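Local atomic coordinates of protein yojF (Bacillus subtilis, PDB entry 1NJH), a protein that is of unknown function, belongs to the DUF1806 family and assembles as a dimer whose subunits are built mainly of antiparallel beta strands. Residues A14-Y19 with L95-H100; D21-I26 with K54-Q59; Y25-T30 with V47-N52. One frame throughout, in Å; residues are numbered along the deposited sequence. Where two conformers were deposited one is given.

Contact 1 (A14-Y19 with L95-H100); sequences ASLERY and LLMAGH
Leu95 sends its side chain against three residues of segment 14-19: Ser15 and Leu16, which are on the helix, and Tyr19. Its CG stands anti to the backbone N (chi1 172°), and from there the two methyls fork around the serine hydroxyl, with Ser15 OG 3.5 Å from Leu95 CD2 and 3.6 Å from Leu95 CD1. The CD2 branch also meets Leu16, methyl to methyl, at 3.6 Å from Leu16 CD2. That same Leu16 CD2 lies 4.3 Å from CE of Met97, a selenomethionine, so one leucine methyl touches two successive inward-facing residues of strand 95-100. Closer to the backbone, Tyr19 CE2 comes within 3.8 Å of Leu95 CB, the ring meeting this carbon obliquely.

Behind these touching atoms, the phenol oxygen of Tyr19 is hydrogen-bonded to the carbonyl of Asn93, which fixes the far end of the ring just ahead of the strand. Leu16 also packs on Val70, Leu72 and Ile112, and Met97 on Val70 and Leu110, so both residues belong to a core shared by several strands. At the level of the backbones, the axes of helix 14-18 and strand 95-100 approach to 10.1 Å, with their directions 129° apart. The helix thus lies across one side of the antiparallel sheet, and side chains from both segments fill the distance. All five touching residues are buried. Chemically the surface is mixed: Leu95 packs on the carbon of Leu16 and on the hydroxyl oxygen of Ser15 alike, while the buried Tyr19 OH is satisfied by Asn93 O.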
# COMPACT_ATOMS: atom_id res chain seq x y z
N ALA A 14 11.61 14.07 -12.67
CA ALA A 14 10.94 15.26 -13.18
C ALA A 14 9.43 15.07 -13.14
O ALA A 14 8.68 16.01 -12.85
CB ALA A 14 11.39 15.55 -14.61
N SER A 15 8.97 13.86 -13.43
CA SER A 15 7.54 13.57 -13.42
C SER A 15 6.97 13.60 -12.00
O SER A 15 5.86 14.08 -11.77
CB SER A 15 7.29 12.20 -14.06
OG SER A 15 5.90 11.92 -14.13
N LEU A 16 7.73 13.08 -11.04
CA LEU A 16 7.27 13.07 -9.65
C LEU A 16 7.10 14.49 -9.13
O LEU A 16 6.10 14.81 -8.50
CB LEU A 16 8.25 12.30 -8.75
CG LEU A 16 8.40 10.79 -8.95
CD1 LEU A 16 9.61 10.29 -8.15
CD2 LEU A 16 7.14 10.05 -8.47
N GLU A 17 8.07 15.35 -9.40
CA GLU A 17 8.00 16.73 -8.93
C GLU A 17 6.81 17.46 -9.56
O GLU A 17 6.28 18.41 -9.00
CB GLU A 17 9.32 17.44 -9.25
CG GLU A 17 10.50 16.64 -8.74
CD GLU A 17 11.85 17.24 -9.05
OE1 GLU A 17 12.00 17.88 -10.11
OE2 GLU A 17 12.78 17.03 -8.24
N ARG A 18 6.39 16.97 -10.72
CA ARG A 18 5.27 17.54 -11.44
C ARG A 18 3.98 17.45 -10.62
O ARG A 18 3.19 18.39 -10.57
CB ARG A 18 5.09 16.80 -12.76
CG ARG A 18 4.00 17.33 -13.68
CD ARG A 18 3.69 16.31 -14.77
NE ARG A 18 4.91 15.81 -15.39
CZ ARG A 18 4.96 14.75 -16.20
NH1 ARG A 18 3.86 14.08 -16.48
NH2 ARG A 18 6.12 14.37 -16.71
N TYR A 19 3.78 16.30 -9.97
CA TYR A 19 2.57 16.06 -9.18
C TYR A 19 2.68 16.47 -7.72
O TYR A 19 1.74 16.28 -6.95
CB TYR A 19 2.20 14.57 -9.20
CG TYR A 19 1.98 13.98 -10.57
CD1 TYR A 19 0.79 14.18 -11.26
CD2 TYR A 19 2.98 13.24 -11.19
CE1 TYR A 19 0.60 13.63 -12.54
CE2 TYR A 19 2.81 12.70 -12.45
CZ TYR A 19 1.62 12.90 -13.12
OH TYR A 19 1.47 12.38 -14.39
N LEU A 95 1.52 8.98 -14.33
CA LEU A 95 2.81 8.35 -14.18
C LEU A 95 2.58 6.92 -13.69
O LEU A 95 2.08 6.69 -12.58
CB LEU A 95 3.71 9.12 -13.19
CG LEU A 95 5.04 8.48 -12.78
CD1 LEU A 95 5.97 8.35 -14.00
CD2 LEU A 95 5.72 9.35 -11.71
N LEU A 96 2.94 5.97 -14.55
CA LEU A 96 2.79 4.55 -14.26
C LEU A 96 4.15 3.90 -14.08
O LEU A 96 5.01 3.95 -14.96
CB LEU A 96 2.08 3.85 -15.42
CG LEU A 96 0.83 4.56 -15.95
CD1 LEU A 96 0.23 3.72 -17.05
CD2 LEU A 96 -0.16 4.80 -14.83
N MSE A 97 4.37 3.27 -12.93
CA MSE A 97 5.65 2.61 -12.70
C MSE A 97 5.42 1.18 -12.23
O MSE A 97 4.40 0.87 -11.60
CB MSE A 97 6.45 3.39 -11.65
CG MSE A 97 6.80 4.78 -12.09
SE MSE A 97 7.46 5.81 -10.61
CE MSE A 97 5.75 6.15 -9.73
N ALA A 98 6.36 0.30 -12.54
CA ALA A 98 6.21 -1.09 -12.14
C ALA A 98 7.52 -1.84 -12.14
O ALA A 98 8.53 -1.39 -12.70
CB ALA A 98 5.22 -1.78 -13.08
N GLY A 99 7.50 -3.01 -11.50
CA GLY A 99 8.67 -3.86 -11.44
C GLY A 99 8.21 -5.29 -11.33
O GLY A 99 7.13 -5.56 -10.81
N HIS A 100 8.99 -6.22 -11.87
CA HIS A 100 8.63 -7.63 -11.77
C HIS A 100 9.89 -8.47 -11.66
O HIS A 100 10.78 -8.37 -12.49
CB HIS A 100 7.82 -8.10 -12.99
CG HIS A 100 7.46 -9.55 -12.94
ND1 HIS A 100 7.77 -10.44 -13.94
CD2 HIS A 100 6.83 -10.28 -11.98
CE1 HIS A 100 7.36 -11.65 -13.61
NE2 HIS A 100 6.78 -11.58 -12.42

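Contact 2 (D21-I26 with K54-Q59); sequences DRPVYI and KVTYHQ
Val24 and Val55 form an antiparallel hydrogen-bonded pair, followed by the non-hydrogen-bonded pair of Tyr25 and Lys54; toward Asp21 and His58, segments 21-26 and 54-59 run on as less regular chain. Two straight backbone bonds close the valine pair, Val24 N to Val55 O at 2.8 Å and Val55 N to Val24 O at 3.0 Å. Farther out, Asp21 N donates to Tyr57 O, also at 2.8 Å, with an N-H...O angle of 163°.

The apolar contacts lie on the valine face of the sheet. Ile26 CD1 meets Val55 CG2 at 3.5 Å, their side chains crossing at about a right angle, while Val24 CG2 lies oblique to the Tyr57 ring, nearest CE2; the hydroxyl of that tyrosine is bonded to the carbonyl of Leu16 in the helix.

Tyr25 and Lys54 share the other face. Lys54 CG sits over one face of the phenol ring, toward its rim, and the chain bends at its last torsion (chi4 61°), placing NZ 3.0 Å from Tyr25 OH. Glu76 of the second subunit gives that hydroxyl a weak hydrogen bond partner.

One water bridges the two backbones: it donates to Arg22 O at 2.6 Å and accepts from Tyr57 N at 2.9 Å.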
# COMPACT_ATOMS: atom_id res chain seq x y z
N ASP A 21 2.72 18.76 -4.34
CA ASP A 21 1.99 19.90 -3.78
C ASP A 21 0.53 20.11 -4.15
O ASP A 21 -0.05 21.15 -3.84
CB ASP A 21 2.80 21.18 -4.02
CG ASP A 21 4.17 21.10 -3.39
OD1 ASP A 21 4.25 20.68 -2.21
OD2 ASP A 21 5.17 21.44 -4.05
N ARG A 22 -0.06 19.13 -4.81
CA ARG A 22 -1.47 19.20 -5.14
C ARG A 22 -2.03 17.80 -4.96
O ARG A 22 -1.30 16.81 -5.07
CB ARG A 22 -1.68 19.69 -6.58
CG ARG A 22 -1.23 18.75 -7.68
CD ARG A 22 -1.95 19.13 -8.97
NE ARG A 22 -1.42 18.43 -10.13
CZ ARG A 22 -0.18 18.57 -10.58
NH1 ARG A 22 0.65 19.39 -9.96
NH2 ARG A 22 0.22 17.89 -11.65
N PRO A 23 -3.33 17.70 -4.66
CA PRO A 23 -3.98 16.40 -4.45
C PRO A 23 -3.89 15.49 -5.66
O PRO A 23 -4.20 15.91 -6.78
CB PRO A 23 -5.43 16.79 -4.14
CG PRO A 23 -5.29 18.15 -3.51
CD PRO A 23 -4.28 18.80 -4.41
N VAL A 24 -3.45 14.25 -5.45
CA VAL A 24 -3.37 13.29 -6.53
C VAL A 24 -3.90 11.96 -6.03
O VAL A 24 -4.10 11.77 -4.84
CB VAL A 24 -1.92 13.11 -7.06
CG1 VAL A 24 -1.47 14.41 -7.71
CG2 VAL A 24 -0.98 12.69 -5.93
N TYR A 25 -4.18 11.05 -6.97
CA TYR A 25 -4.67 9.74 -6.60
C TYR A 25 -3.54 8.75 -6.80
O TYR A 25 -2.78 8.84 -7.76
CB TYR A 25 -5.85 9.35 -7.49
CG TYR A 25 -7.08 10.15 -7.19
CD1 TYR A 25 -7.30 11.39 -7.81
CD2 TYR A 25 -8.03 9.70 -6.28
CE1 TYR A 25 -8.42 12.15 -7.52
CE2 TYR A 25 -9.16 10.46 -5.97
CZ TYR A 25 -9.34 11.68 -6.60
OH TYR A 25 -10.46 12.42 -6.32
N ILE A 26 -3.44 7.78 -5.90
CA ILE A 26 -2.40 6.79 -5.98
C ILE A 26 -2.91 5.34 -6.03
O ILE A 26 -3.92 4.99 -5.39
CB ILE A 26 -1.43 6.95 -4.76
CG1 ILE A 26 -0.66 8.28 -4.92
CG2 ILE A 26 -0.48 5.75 -4.65
CD1 ILE A 26 0.45 8.48 -3.97
N LYS A 54 -6.17 9.28 -1.82
CA LYS A 54 -5.97 10.66 -2.21
C LYS A 54 -4.95 11.24 -1.25
O LYS A 54 -5.12 11.18 -0.03
CB LYS A 54 -7.29 11.44 -2.13
CG LYS A 54 -7.29 12.73 -2.94
CD LYS A 54 -8.64 13.44 -2.84
CE LYS A 54 -8.68 14.67 -3.73
NZ LYS A 54 -8.50 14.32 -5.16
N VAL A 55 -3.87 11.77 -1.81
CA VAL A 55 -2.81 12.35 -1.00
C VAL A 55 -2.19 13.56 -1.69
O VAL A 55 -2.36 13.77 -2.89
CB VAL A 55 -1.65 11.34 -0.76
CG1 VAL A 55 -2.19 10.01 -0.25
CG2 VAL A 55 -0.87 11.13 -2.05
N THR A 56 -1.45 14.33 -0.90
CA THR A 56 -0.73 15.48 -1.39
C THR A 56 0.68 15.28 -0.85
O THR A 56 0.86 15.23 0.36
CB THR A 56 -1.29 16.80 -0.83
OG1 THR A 56 -2.62 17.00 -1.34
CG2 THR A 56 -0.41 17.96 -1.24
N TYR A 57 1.67 15.10 -1.72
CA TYR A 57 3.04 14.94 -1.22
C TYR A 57 3.86 16.18 -1.54
O TYR A 57 3.67 16.80 -2.59
CB TYR A 57 3.69 13.67 -1.81
CG TYR A 57 3.81 13.60 -3.32
CD1 TYR A 57 4.88 14.21 -3.98
CD2 TYR A 57 2.91 12.84 -4.08
CE1 TYR A 57 5.06 14.04 -5.36
CE2 TYR A 57 3.08 12.67 -5.46
CZ TYR A 57 4.16 13.27 -6.08
OH TYR A 57 4.36 13.09 -7.42
N HIS A 58 4.77 16.54 -0.64
CA HIS A 58 5.59 17.74 -0.84
C HIS A 58 7.05 17.49 -1.22
O HIS A 58 7.74 18.40 -1.70
CB HIS A 58 5.51 18.65 0.39
CG HIS A 58 5.51 17.93 1.70
ND1 HIS A 58 6.66 17.67 2.42
CD2 HIS A 58 4.49 17.41 2.44
CE1 HIS A 58 6.36 17.03 3.53
NE2 HIS A 58 5.05 16.86 3.57
N GLN A 59 7.53 16.27 -1.00
CA GLN A 59 8.88 15.88 -1.38
C GLN A 59 8.75 14.51 -2.03
O GLN A 59 7.90 13.71 -1.63
CB GLN A 59 9.82 15.82 -0.18
CG GLN A 59 10.30 17.20 0.28
CD GLN A 59 11.16 17.89 -0.77
OE1 GLN A 59 11.16 19.12 -0.87
NE2 GLN A 59 11.91 17.11 -1.54
O HOH W 1 0.90 15.48 -4.45

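Contact 3 (Y25-T30 with V47-N52); sequences YIHLET and VAYIRN
His27 and Tyr49 lie on one face of the paired strands, and in each CG stands anti to the backbone N (chi1 -177° and 179°), beside the carbonyl carbon. There they make an edge-to-face (T-shaped) pair: the imidazole edge is directed at the phenol face, with centroids 5.1 Å apart and planes at 89°. The nearest atoms are His27 NE2 and Tyr49 CE1, 3.5 Å apart. Glu29, extended beyond CG, meets the rim of the same phenol ring. Its CD comes within 3.5 Å of Tyr49 CD1, and OE2 lies at the ring edge in the plane of the ring.

The backbones beneath run antiparallel, with the short axes 4.8 Å apart at closest approach. Leu28 and Ile50 form a hydrogen-bonded pair, each N reaching the other's O at 2.9 Å, and Glu29 with Tyr49 is the adjacent non-hydrogen-bonded pair. Register then slips by a residue in a classic beta bulge, where Val47 and Ala48 both face Thr30. Thr30 O takes a good bond from Val47 N at 2.8 Å and a weak one from Ala48 N; Thr30 OG1 is a second, weak acceptor for that same amide.

On the face away from the rings, Leu28 CB packs on Ile50 CG2 at 3.6 Å, and Leu28 continues onto Leu110 and Ala81. The outer side of segment 47-52 meets the second subunit: Tyr49, Ile50 and Arg51 pair with an antiparallel strand of that chain, extending the sheet across the interface, and Thr30 OG1 makes a weak hydrogen bond with Thr30 OG1 of the second subunit.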
# COMPACT_ATOMS: atom_id res chain seq x y z
N TYR A 25 -4.18 11.05 -6.97
CA TYR A 25 -4.67 9.74 -6.60
C TYR A 25 -3.54 8.75 -6.80
O TYR A 25 -2.78 8.84 -7.76
CB TYR A 25 -5.85 9.35 -7.49
CG TYR A 25 -7.08 10.15 -7.19
CD1 TYR A 25 -7.30 11.39 -7.81
CD2 TYR A 25 -8.03 9.70 -6.28
CE1 TYR A 25 -8.42 12.15 -7.52
CE2 TYR A 25 -9.16 10.46 -5.97
CZ TYR A 25 -9.34 11.68 -6.60
OH TYR A 25 -10.46 12.42 -6.32
N ILE A 26 -3.44 7.78 -5.90
CA ILE A 26 -2.40 6.79 -5.98
C ILE A 26 -2.91 5.34 -6.03
O ILE A 26 -3.92 4.99 -5.39
CB ILE A 26 -1.43 6.95 -4.76
CG1 ILE A 26 -0.66 8.28 -4.92
CG2 ILE A 26 -0.48 5.75 -4.65
CD1 ILE A 26 0.45 8.48 -3.97
N HIS A 27 -2.24 4.53 -6.85
CA HIS A 27 -2.52 3.11 -6.91
C HIS A 27 -1.18 2.48 -6.51
O HIS A 27 -0.15 2.78 -7.12
CB HIS A 27 -2.89 2.64 -8.31
CG HIS A 27 -3.23 1.18 -8.35
ND1 HIS A 27 -2.30 0.20 -8.60
CD2 HIS A 27 -4.39 0.54 -8.07
CE1 HIS A 27 -2.87 -0.99 -8.47
NE2 HIS A 27 -4.14 -0.81 -8.15
N LEU A 28 -1.18 1.63 -5.48
CA LEU A 28 0.03 0.95 -5.02
C LEU A 28 -0.38 -0.48 -4.76
O LEU A 28 -1.25 -0.74 -3.94
CB LEU A 28 0.55 1.58 -3.73
CG LEU A 28 1.78 0.90 -3.13
CD1 LEU A 28 2.96 0.98 -4.09
CD2 LEU A 28 2.11 1.56 -1.79
N GLU A 29 0.26 -1.40 -5.47
CA GLU A 29 -0.11 -2.80 -5.37
C GLU A 29 1.10 -3.73 -5.47
O GLU A 29 2.06 -3.45 -6.19
CB GLU A 29 -1.11 -3.09 -6.51
CG GLU A 29 -1.43 -4.57 -6.77
CD GLU A 29 -2.46 -4.77 -7.89
OE1 GLU A 29 -2.60 -3.89 -8.76
OE2 GLU A 29 -3.13 -5.83 -7.91
N THR A 30 1.04 -4.83 -4.73
CA THR A 30 2.09 -5.85 -4.76
C THR A 30 1.40 -7.19 -4.98
O THR A 30 0.38 -7.48 -4.37
CB THR A 30 2.92 -5.91 -3.43
OG1 THR A 30 2.05 -6.07 -2.30
CG2 THR A 30 3.71 -4.65 -3.25
N VAL A 47 -1.40 -9.21 -3.04
CA VAL A 47 -0.97 -9.29 -1.64
C VAL A 47 -1.45 -8.05 -0.88
O VAL A 47 -2.18 -8.15 0.10
CB VAL A 47 0.58 -9.40 -1.54
CG1 VAL A 47 1.05 -9.30 -0.08
CG2 VAL A 47 1.03 -10.73 -2.14
N ALA A 48 -1.02 -6.88 -1.34
CA ALA A 48 -1.41 -5.61 -0.71
C ALA A 48 -1.88 -4.71 -1.82
O ALA A 48 -1.30 -4.68 -2.91
CB ALA A 48 -0.23 -4.97 0.02
N TYR A 49 -2.89 -3.91 -1.53
CA TYR A 49 -3.47 -3.09 -2.56
C TYR A 49 -4.12 -1.83 -2.00
O TYR A 49 -4.92 -1.90 -1.07
CB TYR A 49 -4.51 -4.00 -3.23
CG TYR A 49 -5.34 -3.47 -4.37
CD1 TYR A 49 -5.06 -3.85 -5.68
CD2 TYR A 49 -6.48 -2.69 -4.13
CE1 TYR A 49 -5.90 -3.49 -6.74
CE2 TYR A 49 -7.33 -2.33 -5.18
CZ TYR A 49 -7.04 -2.73 -6.48
OH TYR A 49 -7.87 -2.40 -7.53
N ILE A 50 -3.72 -0.66 -2.51
CA ILE A 50 -4.43 0.56 -2.13
C ILE A 50 -4.71 1.23 -3.48
O ILE A 50 -3.80 1.47 -4.28
CB ILE A 50 -3.67 1.48 -1.13
CG1 ILE A 50 -4.62 2.60 -0.70
CG2 ILE A 50 -2.39 2.02 -1.74
CD1 ILE A 50 -4.21 3.38 0.55
N ARG A 51 -5.98 1.51 -3.72
CA ARG A 51 -6.41 2.13 -4.95
C ARG A 51 -7.12 3.43 -4.69
O ARG A 51 -7.98 3.53 -3.81
CB ARG A 51 -7.33 1.17 -5.72
CG ARG A 51 -7.72 1.67 -7.10
CD ARG A 51 -8.43 0.56 -7.86
NE ARG A 51 -8.66 0.89 -9.26
CZ ARG A 51 -7.72 0.99 -10.19
NH1 ARG A 51 -6.44 0.79 -9.88
NH2 ARG A 51 -8.05 1.27 -11.44
N ASN A 52 -6.75 4.46 -5.44
CA ASN A 52 -7.35 5.77 -5.30
C ASN A 52 -7.27 6.38 -3.92
O ASN A 52 -8.25 6.94 -3.42
CB ASN A 52 -8.80 5.76 -5.80
CG ASN A 52 -8.87 5.63 -7.30
OD1 ASN A 52 -8.00 6.14 -8.01
ND2 ASN A 52 -9.89 4.94 -7.79

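Contacts 2 and 3 use the same two strands, 24-32 and 45-63, and share Tyr25 and Ile26; their centres lie 14 Å apart, and both reach the second subunit. Contact 1 instead joins helix 9-18 to strand 95-101 of the same sheet, and the other subunit does not touch it. It meets contact 2 directly, with centres 13 Å apart: Tyr57 OH is 2.7 Å from Leu16 O, a probable hydrogen bond, and 3.2 Å from Tyr19 CB. Contact 3 stays clear of contact 1, with nearest atoms about 7 Å apart. Along the chain, contacts 2 and 3 are both nested inside the loop that contact 1 closes.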